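PDB 6HH2: Ras-related protein Rab-7L1 from Homo sapiens, which binds GTP and GDP as a small Rab GTPase of vesicle trafficking, recruits LRRK2 to the Golgi complex and stimulates its kinase activity. Local coordinates for residues 74-77 / 78-82; 95-98 / 99-103; 104-107 / 108-111; 139-142 / 143-146. The protein carries 4 engineered substitutions. All blocks are in the same frame, centred on the assembly; numbering follows the deposited sequence. Where two conformers were deposited one is given.

Contact 1: residues 74-77 / 78-82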
ATOM      1  N   THR A  74      11.316 -10.054   1.381  1.00 27.85           N
ATOM      2  CA  THR A  74      10.139 -10.207   2.272  1.00 29.72           C
ATOM      3  C   THR A  74      10.439  -9.721   3.699  1.00 30.58           C
ATOM      4  O   THR A  74       9.954 -10.290   4.676  1.00 30.57           O
ATOM      5  CB  THR A  74       9.599 -11.653   2.331  1.00 29.04           C
ATOM      6  OG1 THR A  74       9.736 -12.330   1.057  1.00 35.05           O
ATOM      7  CG2 THR A  74       8.095 -11.611   2.755  1.00 28.71           C
ATOM      8  N   SER A  75      11.273  -8.679   3.846  1.00 28.36           N
ATOM      9  CA  SER A  75      11.621  -8.156   5.169  1.00 28.29           C
ATOM     10  C   SER A  75      12.054  -6.722   4.948  1.00 29.81           C
ATOM     11  O   SER A  75      13.011  -6.482   4.210  1.00 33.69           O
ATOM     12  CB  SER A  75      12.795  -8.939   5.778  1.00 35.13           C
ATOM     13  OG  SER A  75      13.065  -8.398   7.063  1.00 40.08           O
ATOM     14  N   MET A  76      11.362  -5.775   5.577  1.00 24.92           N
ATOM     15  CA  MET A  76      11.598  -4.369   5.315  1.00 23.57           C
ATOM     16  C   MET A  76      12.803  -3.861   6.093  1.00 22.20           C
ATOM     17  O   MET A  76      13.055  -4.270   7.229  1.00 23.93           O
ATOM     18  CB  MET A  76      10.386  -3.569   5.771  1.00 22.28           C
ATOM     19  CG  MET A  76       9.147  -3.923   4.961  1.00 22.12           C
ATOM     20  SD  MET A  76       7.731  -2.986   5.488  1.00 23.23           S
ATOM     21  CE  MET A  76       7.474  -3.491   7.145  1.00 23.31           C
ATOM     22  N   THR A  77      13.552  -2.945   5.476  1.00 22.75           N
ATOM     23  CA  THR A  77      14.646  -2.297   6.173  1.00 23.88           C
ATOM     24  C   THR A  77      14.182  -1.033   6.887  1.00 20.84           C
ATOM     25  O   THR A  77      13.158  -0.424   6.527  1.00 20.87           O
ATOM     26  CB  THR A  77      15.756  -1.887   5.194  1.00 25.62           C
ATOM     27  OG1 THR A  77      15.209  -1.022   4.183  1.00 25.92           O
ATOM     28  CG2 THR A  77      16.426  -3.159   4.540  1.00 30.29           C
ATOM     29  N   ARG A  78      14.945  -0.665   7.907  1.00 22.59           N
ATOM     30  CA  ARG A  78      14.559   0.465   8.772  1.00 25.09           C
ATOM     31  C   ARG A  78      14.370   1.775   8.018  1.00 25.67           C
ATOM     32  O   ARG A  78      13.390   2.484   8.262  1.00 25.47           O
ATOM     33  CB  ARG A  78      15.527   0.629   9.919  1.00 26.13           C
ATOM     34  CG  ARG A  78      15.136   1.761  10.878  1.00 30.96           C
ATOM     35  CD  ARG A  78      16.055   1.773  12.077  1.00 33.57           C
ATOM     36  NE  ARG A  78      16.035   0.489  12.779  1.00 40.99           N
ATOM     37  CZ  ARG A  78      17.010  -0.423  12.692  1.00 51.69           C
ATOM     38  NH1 ARG A  78      18.106  -0.187  11.943  1.00 46.52           N
ATOM     39  NH2 ARG A  78      16.907  -1.577  13.368  1.00 56.59           N
ATOM     40  N   LEU A  79      15.282   2.164   7.118  1.00 24.31           N
ATOM     41  CA  LEU A  79      15.048   3.421   6.389  1.00 23.61           C
ATOM     42  C   LEU A  79      13.745   3.359   5.587  1.00 25.53           C
ATOM     43  O   LEU A  79      13.014   4.358   5.468  1.00 26.70           O
ATOM     44  CB  LEU A  79      16.232   3.725   5.466  1.00 25.94           C
ATOM     45  CG  LEU A  79      17.501   4.116   6.186  1.00 30.68           C
ATOM     46  CD1 LEU A  79      18.607   4.448   5.141  1.00 34.29           C
ATOM     47  CD2 LEU A  79      17.236   5.326   7.097  1.00 33.21           C
ATOM     48  N   TYR A  80      13.413   2.186   5.038  1.00 23.29           N
ATOM     49  CA  TYR A  80      12.170   2.028   4.311  1.00 21.91           C
ATOM     50  C   TYR A  80      10.951   2.159   5.230  1.00 21.54           C
ATOM     51  O   TYR A  80      10.015   2.919   4.920  1.00 22.23           O
ATOM     52  CB  TYR A  80      12.199   0.661   3.599  1.00 21.87           C
ATOM     53  CG  TYR A  80      10.914   0.433   2.868  1.00 19.72           C
ATOM     54  CD1 TYR A  80      10.660   1.007   1.620  1.00 21.59           C
ATOM     55  CD2 TYR A  80       9.903  -0.361   3.447  1.00 19.78           C
ATOM     56  CE1 TYR A  80       9.462   0.806   0.963  1.00 20.16           C
ATOM     57  CE2 TYR A  80       8.699  -0.560   2.821  1.00 19.16           C
ATOM     58  CZ  TYR A  80       8.486   0.011   1.564  1.00 18.86           C
ATOM     59  OH  TYR A  80       7.279  -0.207   0.970  1.00 18.20           O
ATOM     60  N   TYR A  81      10.890   1.366   6.325  1.00 20.73           N
ATOM     61  CA  TYR A  81       9.602   1.320   7.049  1.00 21.37           C
ATOM     62  C   TYR A  81       9.426   2.449   8.060  1.00 23.55           C
ATOM     63  O   TYR A  81       8.283   2.721   8.444  1.00 22.77           O
ATOM     64  CB  TYR A  81       9.376  -0.061   7.743  1.00 21.59           C
ATOM     65  CG  TYR A  81      10.340  -0.429   8.865  1.00 20.81           C
ATOM     66  CD1 TYR A  81      10.357   0.252  10.089  1.00 21.49           C
ATOM     67  CD2 TYR A  81      11.296  -1.450   8.692  1.00 20.73           C
ATOM     68  CE1 TYR A  81      11.266  -0.068  11.097  1.00 23.15           C
ATOM     69  CE2 TYR A  81      12.148  -1.798   9.703  1.00 22.93           C
ATOM     70  CZ  TYR A  81      12.196  -1.099  10.909  1.00 23.62           C
ATOM     71  OH  TYR A  81      13.076  -1.413  11.914  1.00 26.00           O
ATOM     72  N   ARG A  82      10.471   3.150   8.472  1.00 23.93           N
ATOM     73  CA  ARG A  82      10.377   4.017   9.641  1.00 22.18           C
ATOM     74  C   ARG A  82       9.343   5.113   9.411  1.00 22.73           C
ATOM     75  O   ARG A  82       9.206   5.657   8.314  1.00 23.03           O
ATOM     76  CB  ARG A  82      11.738   4.619  10.009  1.00 26.33           C
ATOM     77  CG  ARG A  82      12.364   5.512   8.951  1.00 25.70           C
ATOM     78  CD  ARG A  82      13.736   6.037   9.472  1.00 28.03           C
ATOM     79  NE  ARG A  82      14.257   7.052   8.562  1.00 29.26           N
ATOM     80  CZ  ARG A  82      15.360   7.757   8.795  1.00 32.90           C
ATOM     81  NH1 ARG A  82      16.037   7.575   9.916  1.00 35.49           N
ATOM     82  NH2 ARG A  82      15.757   8.653   7.888  1.00 38.05           N
TER
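Met76 meets two tyrosines of the next turn, Tyr80 and Tyr81. Its sulfur comes to the edge of the Tyr80 ring, near the ring plane: SD lies 3.7 Å from Tyr80 CE2 and 85° off the ring normal, seen from the centroid. This is a Met-aromatic contact of the edge type. The bend of the methionine chain at chi3 (-63°) turns its methyl toward Tyr81, with CE 4.0 Å from Tyr81 CB. Met76 CB touches Tyr81 CD2 at 3.7 Å.

Tyr81 has CG between its N and its carbonyl carbon (chi1 65°), which brings the ring back over the start of the helix. Arg78 CA sits 3.4 Å above one face of the Tyr81 ring, toward the rim, and the backbone of Met76 lies at the edge.

Thr77 stands at the N-cap position. Its carbonyl O accepts from Tyr81 N at 2.9 Å, and Thr77 OG1 rests 3.5 Å from Tyr80 CB. Farther out, Tyr80 OH is hydrogen-bonded to Trp65 O, and Met76 packs on Leu14 and Val16 of strand 8-17. The arrangement is a single helical turn, 78-81, that begins after Thr77 at the N-cap position, in the switch II region of a Ras-like GTPase.

Contact 2: residues 95-98 / 99-103; sequences NATT and FSNSQ
Asn101 N donates to Thr97 O at 2.9 Å, one turn back. The side chains of these two residues lie side by side and point the same way, with Thr97 CG2 near Asn101 ND2 in one of the two conformers of Thr97. The bond from Ser100 N to Ala96 O is nearly straight, with an N-H...O angle of 178°. Thr98 O takes two bonds from Ser102. The backbone N gives a weak one. In one of the two serine conformers the hydroxyl OG adds a bond at 3.0 Å, in the carbonyl plane; there OG stands beside its own backbone N (chi1 -63°) and reaches back to Thr98.

The cap sits one step out. Asn95 is the N-cap residue, and its OD1 accepts a weak capping bond from Thr97 N at 3.0 Å. Asn95 O also takes a bond from Thr98 OG1 at 2.8 Å. That hydroxyl lies between the N and the carbonyl carbon of Thr98 (chi1 72°), which turns it back to Asn95 O. Phe99 N gives Asn95 O only a weak bond.

Outside the helix, Thr98 OG1 is also hydrogen-bonded to Asp92 N, which ties the first turn to the end of strand 86-92. Asn101 ND2 is held by Asp18 OD2. The Phe99 ring leads away from the first turn and meets the rings of Phe91 and Phe145. This is an Asn-capped helix start in the beta-alpha-beta crossover 86-92, 96-112, 123-128 of the Ras-like P-loop fold.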
ATOM      1  N   ASN A  95      -1.200 -15.988  -8.425  1.00 26.67           N
ATOM      2  CA  ASN A  95       0.056 -16.584  -7.931  1.00 25.54           C
ATOM      3  C   ASN A  95      -0.062 -16.826  -6.422  1.00 27.98           C
ATOM      4  O   ASN A  95       0.106 -15.908  -5.611  1.00 27.11           O
ATOM      5  CB  ASN A  95       1.243 -15.687  -8.269  1.00 29.15           C
ATOM      6  CG  ASN A  95       2.558 -16.333  -7.927  1.00 32.26           C
ATOM      7  OD1 ASN A  95       2.614 -17.141  -7.028  1.00 32.16           O
ATOM      8  ND2 ASN A  95       3.618 -15.987  -8.647  1.00 36.57           N
ATOM      9  N   ALA A  96      -0.345 -18.070  -6.032  1.00 30.37           N
ATOM     10  CA  ALA A  96      -0.617 -18.344  -4.627  1.00 31.06           C
ATOM     11  C   ALA A  96       0.596 -18.105  -3.739  1.00 28.74           C
ATOM     12  O   ALA A  96       0.433 -17.848  -2.543  1.00 28.37           O
ATOM     13  CB  ALA A  96      -1.143 -19.771  -4.462  1.00 37.16           C
ATOM     14  N   THR A  97       1.817 -18.167  -4.289  1.00 26.40           N
ATOM     15  CA  THR A  97       2.975 -17.868  -3.459  0.75 27.13           C
ATOM     16  C   THR A  97       2.975 -16.418  -2.995  1.00 27.91           C
ATOM     17  O   THR A  97       3.401 -16.120  -1.860  1.00 26.82           O
ATOM     18  CB  THR A  97       4.276 -18.150  -4.217  0.75 30.26           C
ATOM     19  OG1 THR A  97       4.284 -19.536  -4.579  0.75 34.86           O
ATOM     20  CG2 THR A  97       5.453 -17.848  -3.324  0.75 31.54           C
ATOM     21  N   THR A  98       2.541 -15.495  -3.869  1.00 24.22           N
ATOM     22  CA  THR A  98       2.502 -14.087  -3.474  1.00 20.90           C
ATOM     23  C   THR A  98       1.411 -13.844  -2.440  1.00 22.77           C
ATOM     24  O   THR A  98       1.561 -12.980  -1.560  1.00 22.18           O
ATOM     25  CB  THR A  98       2.295 -13.163  -4.689  1.00 21.19           C
ATOM     26  OG1 THR A  98       0.935 -13.263  -5.202  1.00 21.99           O
ATOM     27  CG2 THR A  98       3.321 -13.452  -5.823  1.00 22.76           C
ATOM     28  N   PHE A  99       0.371 -14.672  -2.467  1.00 23.11           N
ATOM     29  CA  PHE A  99      -0.681 -14.595  -1.448  1.00 24.13           C
ATOM     30  C   PHE A  99      -0.151 -15.075  -0.107  1.00 24.85           C
ATOM     31  O   PHE A  99      -0.221 -14.353   0.903  1.00 23.34           O
ATOM     32  CB  PHE A  99      -1.852 -15.461  -1.890  1.00 24.68           C
ATOM     33  CG  PHE A  99      -2.990 -15.577  -0.861  1.00 23.45           C
ATOM     34  CD1 PHE A  99      -3.745 -14.456  -0.448  1.00 23.03           C
ATOM     35  CD2 PHE A  99      -3.315 -16.839  -0.326  1.00 24.77           C
ATOM     36  CE1 PHE A  99      -4.813 -14.631   0.471  1.00 24.72           C
ATOM     37  CE2 PHE A  99      -4.386 -16.996   0.554  1.00 26.08           C
ATOM     38  CZ  PHE A  99      -5.096 -15.885   0.956  1.00 24.29           C
ATOM     39  N   SER A 100       0.424 -16.285  -0.095  1.00 27.55           N
ATOM     40  CA  SER A 100       1.039 -16.802   1.118  0.52 29.17           C
ATOM     41  C   SER A 100       2.070 -15.837   1.686  1.00 27.27           C
ATOM     42  O   SER A 100       2.116 -15.614   2.912  1.00 29.80           O
ATOM     43  CB  SER A 100       1.683 -18.156   0.791  0.52 33.31           C
ATOM     44  OG  SER A 100       2.269 -18.739   1.944  0.52 38.70           O
ATOM     45  N   ASN A 101       2.923 -15.269   0.826  1.00 23.97           N
ATOM     46  CA  ASN A 101       3.959 -14.374   1.339  1.00 26.25           C
ATOM     47  C   ASN A 101       3.389 -13.087   1.929  1.00 23.92           C
ATOM     48  O   ASN A 101       4.081 -12.418   2.711  1.00 22.33           O
ATOM     49  CB  ASN A 101       4.980 -14.037   0.245  1.00 24.91           C
ATOM     50  CG  ASN A 101       6.120 -15.011   0.180  1.00 34.36           C
ATOM     51  OD1 ASN A 101       6.460 -15.659   1.168  1.00 33.45           O
ATOM     52  ND2 ASN A 101       6.698 -15.133  -1.007  1.00 32.29           N
ATOM     53  N   SER A 102       2.117 -12.725   1.613  1.00 22.43           N
ATOM     54  CA  SER A 102       1.543 -11.530   2.238  0.77 21.38           C
ATOM     55  C   SER A 102       1.434 -11.695   3.739  1.00 18.78           C
ATOM     56  O   SER A 102       1.439 -10.695   4.477  1.00 20.75           O
ATOM     57  CB  SER A 102       0.141 -11.275   1.653  0.77 22.19           C
ATOM     58  OG  SER A 102       0.269 -11.027   0.291  0.77 21.53           O
ATOM     59  N   GLN A 103       1.364 -12.948   4.221  1.00 22.06           N
ATOM     60  CA  GLN A 103       1.374 -13.185   5.661  1.00 23.58           C
ATOM     61  C   GLN A 103       2.732 -12.821   6.246  1.00 22.45           C
ATOM     62  O   GLN A 103       2.817 -12.230   7.341  1.00 23.61           O
ATOM     63  CB  GLN A 103       1.059 -14.643   5.964  1.00 27.38           C
ATOM     64  CG  GLN A 103       1.101 -14.925   7.474  1.00 29.59           C
ATOM     65  CD  GLN A 103       0.845 -16.372   7.812  1.00 37.55           C
ATOM     66  OE1 GLN A 103       1.514 -17.265   7.307  1.00 40.94           O
ATOM     67  NE2 GLN A 103      -0.158 -16.613   8.649  1.00 38.26           N
TER

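Contact 3: residues 104-107 / 108-111; sequences RWKQ and DLDS
Lys106 and Asp110 form an i to i+4 salt bridge on helix 96-112, the helix of a beta-alpha-beta crossover in the Ras-like fold. Asp110 OD2 accepts from Lys106 NZ at 2.7 Å through its syn lone pair. The lysine chain bends at chi2 (58°) and chi4 (58°), which curls it back to the next turn. A water accepts a weak bond from Lys106 NZ and donates to Asp110 OD1 at 2.8 Å. The ammonium also bonds to Asn149 O and makes a cation-pi contact with Phe151, partners that would help to keep it charged.

Asp108 OD2 accepts from Met76 N, its OD1 pairs with Lys112, and Trp105 NE1 donates to Asp18 OD1. In apolar packing, Leu109 rests on Ala87 and Ala123, and Trp105 on Ile89.

Three backbone bonds are regular: Asp108 N reaches Arg104 O at 2.9 Å, Leu109 N reaches Trp105 O at 2.9 Å and Asp110 N reaches Lys106 O at 3.0 Å. At the last turn Ser111 N bonds to Gln107 O less straight, at 141°, while Ser111 OG donates to Asp108 O at 2.8 Å.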
ATOM      1  N   ARG A 104       3.794 -13.160   5.534  1.00 21.98           N
ATOM      2  CA  ARG A 104       5.130 -12.795   6.024  1.00 21.81           C
ATOM      3  C   ARG A 104       5.314 -11.275   5.988  1.00 20.94           C
ATOM      4  O   ARG A 104       5.903 -10.697   6.926  1.00 22.31           O
ATOM      5  CB  ARG A 104       6.214 -13.489   5.196  1.00 26.85           C
ATOM      6  CG  ARG A 104       6.240 -14.993   5.343  1.00 34.59           C
ATOM      7  CD  ARG A 104       7.435 -15.572   4.521  1.00 45.58           C
ATOM      8  NE  ARG A 104       7.456 -17.020   4.630  1.00 60.38           N
ATOM      9  CZ  ARG A 104       8.415 -17.686   5.260  1.00 65.22           C
ATOM     10  NH1 ARG A 104       9.431 -17.011   5.796  1.00 63.62           N
ATOM     11  NH2 ARG A 104       8.375 -19.014   5.332  1.00 68.81           N
ATOM     12  N   TRP A 105       4.839 -10.611   4.917  1.00 19.79           N
ATOM     13  CA  TRP A 105       4.918  -9.163   4.903  1.00 19.68           C
ATOM     14  C   TRP A 105       4.179  -8.564   6.098  1.00 20.60           C
ATOM     15  O   TRP A 105       4.653  -7.622   6.734  1.00 21.01           O
ATOM     16  CB  TRP A 105       4.335  -8.626   3.602  1.00 20.41           C
ATOM     17  CG  TRP A 105       5.214  -8.851   2.370  1.00 19.71           C
ATOM     18  CD1 TRP A 105       4.950  -9.657   1.308  1.00 22.76           C
ATOM     19  CD2 TRP A 105       6.452  -8.187   2.093  1.00 23.85           C
ATOM     20  NE1 TRP A 105       5.972  -9.534   0.350  1.00 20.61           N
ATOM     21  CE2 TRP A 105       6.878  -8.619   0.815  1.00 22.44           C
ATOM     22  CE3 TRP A 105       7.186  -7.226   2.778  1.00 22.30           C
ATOM     23  CZ2 TRP A 105       8.073  -8.190   0.233  1.00 23.38           C
ATOM     24  CZ3 TRP A 105       8.426  -6.786   2.207  1.00 24.18           C
ATOM     25  CH2 TRP A 105       8.799  -7.243   0.909  1.00 24.30           C
ATOM     26  N   LYS A 106       2.970  -9.082   6.401  1.00 19.21           N
ATOM     27  CA  LYS A 106       2.208  -8.490   7.502  1.00 21.37           C
ATOM     28  C   LYS A 106       2.864  -8.738   8.851  1.00 21.86           C
ATOM     29  O   LYS A 106       2.927  -7.823   9.699  1.00 20.94           O
ATOM     30  CB  LYS A 106       0.792  -9.099   7.489  1.00 20.62           C
ATOM     31  CG  LYS A 106      -0.167  -8.659   8.625  1.00 21.60           C
ATOM     32  CD  LYS A 106      -0.354  -7.154   8.626  1.00 20.27           C
ATOM     33  CE  LYS A 106      -1.674  -6.751   9.360  1.00 22.64           C
ATOM     34  NZ  LYS A 106      -1.627  -7.270  10.740  1.00 26.35           N
ATOM     35  N   GLN A 107       3.371  -9.961   9.074  1.00 21.46           N
ATOM     36  CA  GLN A 107       4.103 -10.253  10.307  1.00 23.14           C
ATOM     37  C   GLN A 107       5.350  -9.372  10.438  1.00 23.18           C
ATOM     38  O   GLN A 107       5.660  -8.886  11.533  1.00 23.39           O
ATOM     39  CB  GLN A 107       4.477 -11.740  10.331  1.00 25.05           C
ATOM     40  CG  GLN A 107       3.221 -12.650  10.560  1.00 28.83           C
ATOM     41  CD  GLN A 107       3.509 -14.120  10.295  1.00 40.80           C
ATOM     42  OE1 GLN A 107       4.509 -14.469   9.660  1.00 46.54           O
ATOM     43  NE2 GLN A 107       2.632 -14.997  10.804  1.00 42.47           N
ATOM     44  N   ASP A 108       6.029  -9.118   9.327  1.00 21.50           N
ATOM     45  CA  ASP A 108       7.204  -8.233   9.369  1.00 24.45           C
ATOM     46  C   ASP A 108       6.787  -6.815   9.759  1.00 23.07           C
ATOM     47  O   ASP A 108       7.381  -6.209  10.654  1.00 24.14           O
ATOM     48  CB  ASP A 108       7.918  -8.263   8.016  1.00 22.98           C
ATOM     49  CG  ASP A 108       9.248  -7.462   8.031  1.00 23.76           C
ATOM     50  OD1 ASP A 108      10.161  -7.882   8.751  1.00 27.59           O
ATOM     51  OD2 ASP A 108       9.291  -6.448   7.289  1.00 26.75           O
ATOM     52  N   LEU A 109       5.718  -6.302   9.143  1.00 21.51           N
ATOM     53  CA  LEU A 109       5.227  -4.955   9.468  1.00 21.28           C
ATOM     54  C   LEU A 109       4.935  -4.832  10.959  1.00 24.77           C
ATOM     55  O   LEU A 109       5.390  -3.896  11.634  1.00 25.88           O
ATOM     56  CB  LEU A 109       3.943  -4.714   8.660  1.00 21.68           C
ATOM     57  CG  LEU A 109       3.236  -3.403   9.004  1.00 24.38           C
ATOM     58  CD1 LEU A 109       3.980  -2.188   8.448  1.00 26.56           C
ATOM     59  CD2 LEU A 109       1.779  -3.379   8.407  1.00 26.14           C
ATOM     60  N   ASP A 110       4.195  -5.788  11.507  1.00 22.54           N
ATOM     61  CA  ASP A 110       3.823  -5.671  12.907  1.00 25.57           C
ATOM     62  C   ASP A 110       4.982  -5.899  13.858  1.00 25.84           C
ATOM     63  O   ASP A 110       4.926  -5.418  14.995  1.00 30.46           O
ATOM     64  CB  ASP A 110       2.673  -6.605  13.215  1.00 26.77           C
ATOM     65  CG  ASP A 110       1.422  -6.235  12.414  1.00 29.42           C
ATOM     66  OD1 ASP A 110       1.261  -5.036  12.013  1.00 30.48           O
ATOM     67  OD2 ASP A 110       0.671  -7.180  12.146  1.00 31.45           O
ATOM     68  N   SER A 111       6.035  -6.599  13.414  1.00 24.93           N
ATOM     69  CA  SER A 111       7.227  -6.759  14.243  1.00 27.68           C
ATOM     70  C   SER A 111       8.086  -5.507  14.286  1.00 26.56           C
ATOM     71  O   SER A 111       8.885  -5.370  15.231  1.00 30.72           O
ATOM     72  CB  SER A 111       8.074  -7.933  13.746  1.00 30.25           C
ATOM     73  OG  SER A 111       8.832  -7.628  12.567  1.00 31.52           O
TER
HETATM   74  O   HOH W   1      -1.148  -3.987  11.060  1.00 32.70           O

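Contact 4: residues 139-142 / 143-146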
ATOM      1  N   ARG A 139     -12.271 -15.949  -3.088  1.00 28.27           N
ATOM      2  CA  ARG A 139     -12.552 -14.770  -2.272  1.00 26.90           C
ATOM      3  C   ARG A 139     -12.777 -15.150  -0.815  1.00 26.96           C
ATOM      4  O   ARG A 139     -12.360 -14.422   0.091  1.00 29.16           O
ATOM      5  CB  ARG A 139     -13.750 -14.007  -2.847  1.00 29.12           C
ATOM      6  CG  ARG A 139     -13.432 -13.297  -4.169  1.00 29.94           C
ATOM      7  CD  ARG A 139     -14.727 -12.805  -4.884  1.00 37.76           C
ATOM      8  NE  ARG A 139     -14.413 -12.029  -6.097  1.00 40.48           N
ATOM      9  CZ  ARG A 139     -14.301 -12.574  -7.312  1.00 45.93           C
ATOM     10  NH1 ARG A 139     -14.446 -13.889  -7.469  1.00 50.14           N
ATOM     11  NH2 ARG A 139     -14.039 -11.818  -8.372  1.00 40.31           N
ATOM     12  N   ASP A 140     -13.454 -16.273  -0.569  1.00 29.59           N
ATOM     13  CA  ASP A 140     -13.637 -16.705   0.816  1.00 36.00           C
ATOM     14  C   ASP A 140     -12.298 -16.990   1.482  1.00 32.04           C
ATOM     15  O   ASP A 140     -12.091 -16.640   2.648  1.00 29.71           O
ATOM     16  CB  ASP A 140     -14.570 -17.916   0.908  1.00 40.85           C
ATOM     17  CG  ASP A 140     -16.057 -17.546   0.714  1.00 52.38           C
ATOM     18  OD1 ASP A 140     -16.407 -16.333   0.721  1.00 54.30           O
ATOM     19  OD2 ASP A 140     -16.882 -18.472   0.549  1.00 59.71           O
ATOM     20  N   GLN A 141     -11.469 -17.644   0.683  1.00 29.00           N
ATOM     21  CA  GLN A 141     -10.007 -17.804   1.260  0.66 27.71           C
ATOM     22  C   GLN A 141      -9.304 -16.412   1.597  1.00 23.08           C
ATOM     23  O   GLN A 141      -8.610 -16.227   2.623  1.00 24.88           O
ATOM     24  CB  GLN A 141      -9.145 -18.537   0.218  0.66 29.95           C
ATOM     25  CG  GLN A 141      -9.161 -20.078   0.278  0.66 33.44           C
ATOM     26  CD  GLN A 141      -8.346 -20.678  -0.873  0.66 35.33           C
ATOM     27  OE1 GLN A 141      -8.048 -19.986  -1.856  0.66 32.77           O
ATOM     28  NE2 GLN A 141      -7.962 -21.957  -0.743  0.66 39.00           N
ATOM     29  N   ILE A 142      -9.477 -15.464   0.707  1.00 23.59           N
ATOM     30  CA  ILE A 142      -8.857 -14.171   0.996  1.00 23.80           C
ATOM     31  C   ILE A 142      -9.430 -13.555   2.260  1.00 22.80           C
ATOM     32  O   ILE A 142      -8.693 -13.010   3.095  1.00 22.82           O
ATOM     33  CB  ILE A 142      -9.007 -13.228  -0.198  1.00 22.24           C
ATOM     34  CG1 ILE A 142      -8.309 -13.826  -1.427  1.00 24.21           C
ATOM     35  CG2 ILE A 142      -8.359 -11.895   0.128  1.00 20.76           C
ATOM     36  CD1 ILE A 142      -8.667 -13.084  -2.703  1.00 23.65           C
ATOM     37  N   ASP A 143     -10.742 -13.581   2.396  1.00 23.33           N
ATOM     38  CA  ASP A 143     -11.360 -12.981   3.577  1.00 22.55           C
ATOM     39  C   ASP A 143     -10.925 -13.669   4.855  1.00 22.91           C
ATOM     40  O   ASP A 143     -10.641 -13.001   5.850  1.00 24.68           O
ATOM     41  CB  ASP A 143     -12.889 -12.975   3.459  1.00 24.00           C
ATOM     42  CG  ASP A 143     -13.558 -12.130   4.560  1.00 24.92           C
ATOM     43  OD1 ASP A 143     -13.322 -10.894   4.510  1.00 25.60           O
ATOM     44  OD2 ASP A 143     -14.229 -12.720   5.439  1.00 27.79           O
ATOM     45  N   ARG A 144     -10.913 -15.004   4.880  1.00 23.08           N
ATOM     46  CA  ARG A 144     -10.453 -15.697   6.087  1.00 23.68           C
ATOM     47  C   ARG A 144      -8.998 -15.346   6.392  1.00 25.35           C
ATOM     48  O   ARG A 144      -8.635 -15.128   7.554  1.00 26.57           O
ATOM     49  CB  ARG A 144     -10.583 -17.203   5.888  1.00 27.96           C
ATOM     50  CG  ARG A 144     -12.031 -17.706   5.950  1.00 31.96           C
ATOM     51  CD  ARG A 144     -12.102 -19.216   6.170  1.00 49.45           C
ATOM     52  NE  ARG A 144     -11.437 -19.961   5.094  1.00 58.99           N
ATOM     53  CZ  ARG A 144     -12.011 -20.229   3.919  1.00 62.68           C
ATOM     54  NH1 ARG A 144     -13.243 -19.787   3.663  1.00 63.95           N
ATOM     55  NH2 ARG A 144     -11.345 -20.917   2.994  1.00 62.30           N
ATOM     56  N   PHE A 145      -8.174 -15.265   5.352  1.00 21.73           N
ATOM     57  CA  PHE A 145      -6.769 -14.917   5.533  1.00 23.10           C
ATOM     58  C   PHE A 145      -6.621 -13.494   6.052  1.00 24.99           C
ATOM     59  O   PHE A 145      -5.825 -13.228   6.960  1.00 23.93           O
ATOM     60  CB  PHE A 145      -6.079 -15.092   4.167  1.00 22.42           C
ATOM     61  CG  PHE A 145      -4.658 -14.650   4.093  1.00 23.93           C
ATOM     62  CD1 PHE A 145      -4.373 -13.324   3.818  1.00 23.80           C
ATOM     63  CD2 PHE A 145      -3.635 -15.591   4.179  1.00 25.64           C
ATOM     64  CE1 PHE A 145      -3.073 -12.883   3.652  1.00 26.10           C
ATOM     65  CE2 PHE A 145      -2.287 -15.153   3.992  1.00 26.15           C
ATOM     66  CZ  PHE A 145      -2.043 -13.784   3.751  1.00 26.47           C
ATOM     67  N   SER A 146      -7.408 -12.553   5.508  1.00 22.21           N
ATOM     68  CA  SER A 146      -7.291 -11.181   5.959  1.00 22.24           C
ATOM     69  C   SER A 146      -7.633 -11.085   7.442  1.00 24.94           C
ATOM     70  O   SER A 146      -6.941 -10.394   8.209  1.00 25.03           O
ATOM     71  CB  SER A 146      -8.254 -10.374   5.077  1.00 27.14           C
ATOM     72  OG  SER A 146      -8.229  -8.983   5.371  1.00 36.83           O
TER
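The guanidinium of Arg144 lies with one face over the preceding turn. Asp140 O sits 3.5 Å from the plane on that face, offset toward the rim. The Phe145 ring has Ile142 O near its plane, at the edge. Both residues belong to helix 139-148, the helix of the crossover between strands 123-128 and 153-156 in this Ras-like fold.

A bend at chi3 (-60°) folds the arginine back along the helix. Its NH1 then lies 3.6 Å from Asp140 CB. NH2 approaches Gln141 CG in one of the two conformers of the glutamine, whose OE1 accepts from Ser138 N. The carboxylate of Asp140 stays apart, with OD2 5.0 Å from Arg144 NH1, so the two charges make no salt bridge.

Several polar ends are held from outside. Asp143 OD1 accepts from Trp154 NE1 and OD2 forms a salt bridge with Lys147, while Arg139 NH2 forms one with Glu156. Ile142 packs on Leu125 and Ala127 of the sheet.

Underneath runs the regular i to i+4 bonding. Arg144 N donates to Asp140 O at 3.0 Å, and Ser146 N to Ile142 O at 2.8 Å.

Overall arrangement
Contacts 2 and 3 are successive parts of helix 96-112, with centres about 13 Å apart. The other two contacts pack against this helix. Contact 1 meets contact 3, with centres about 10 Å apart, where Met76 CE lies 3.5 Å from Leu109 CA and Thr74 CA 3.5 Å from Trp105 CH2. Contact 4 meets contact 2, where Phe99 CZ lies 3.4 Å from Phe145 CG. Contacts 1 and 4 do not touch; their nearest atoms are about 10 Å apart. The side chains of Thr98 (contact 2) and Trp105 (contact 3) each lie about 9 Å from GDP. The side chain of Asn95 is about 7 Å from that of Lys129, a GTP-binding residue. The side chain of Tyr80 is about 10 Å from the magnesium ion.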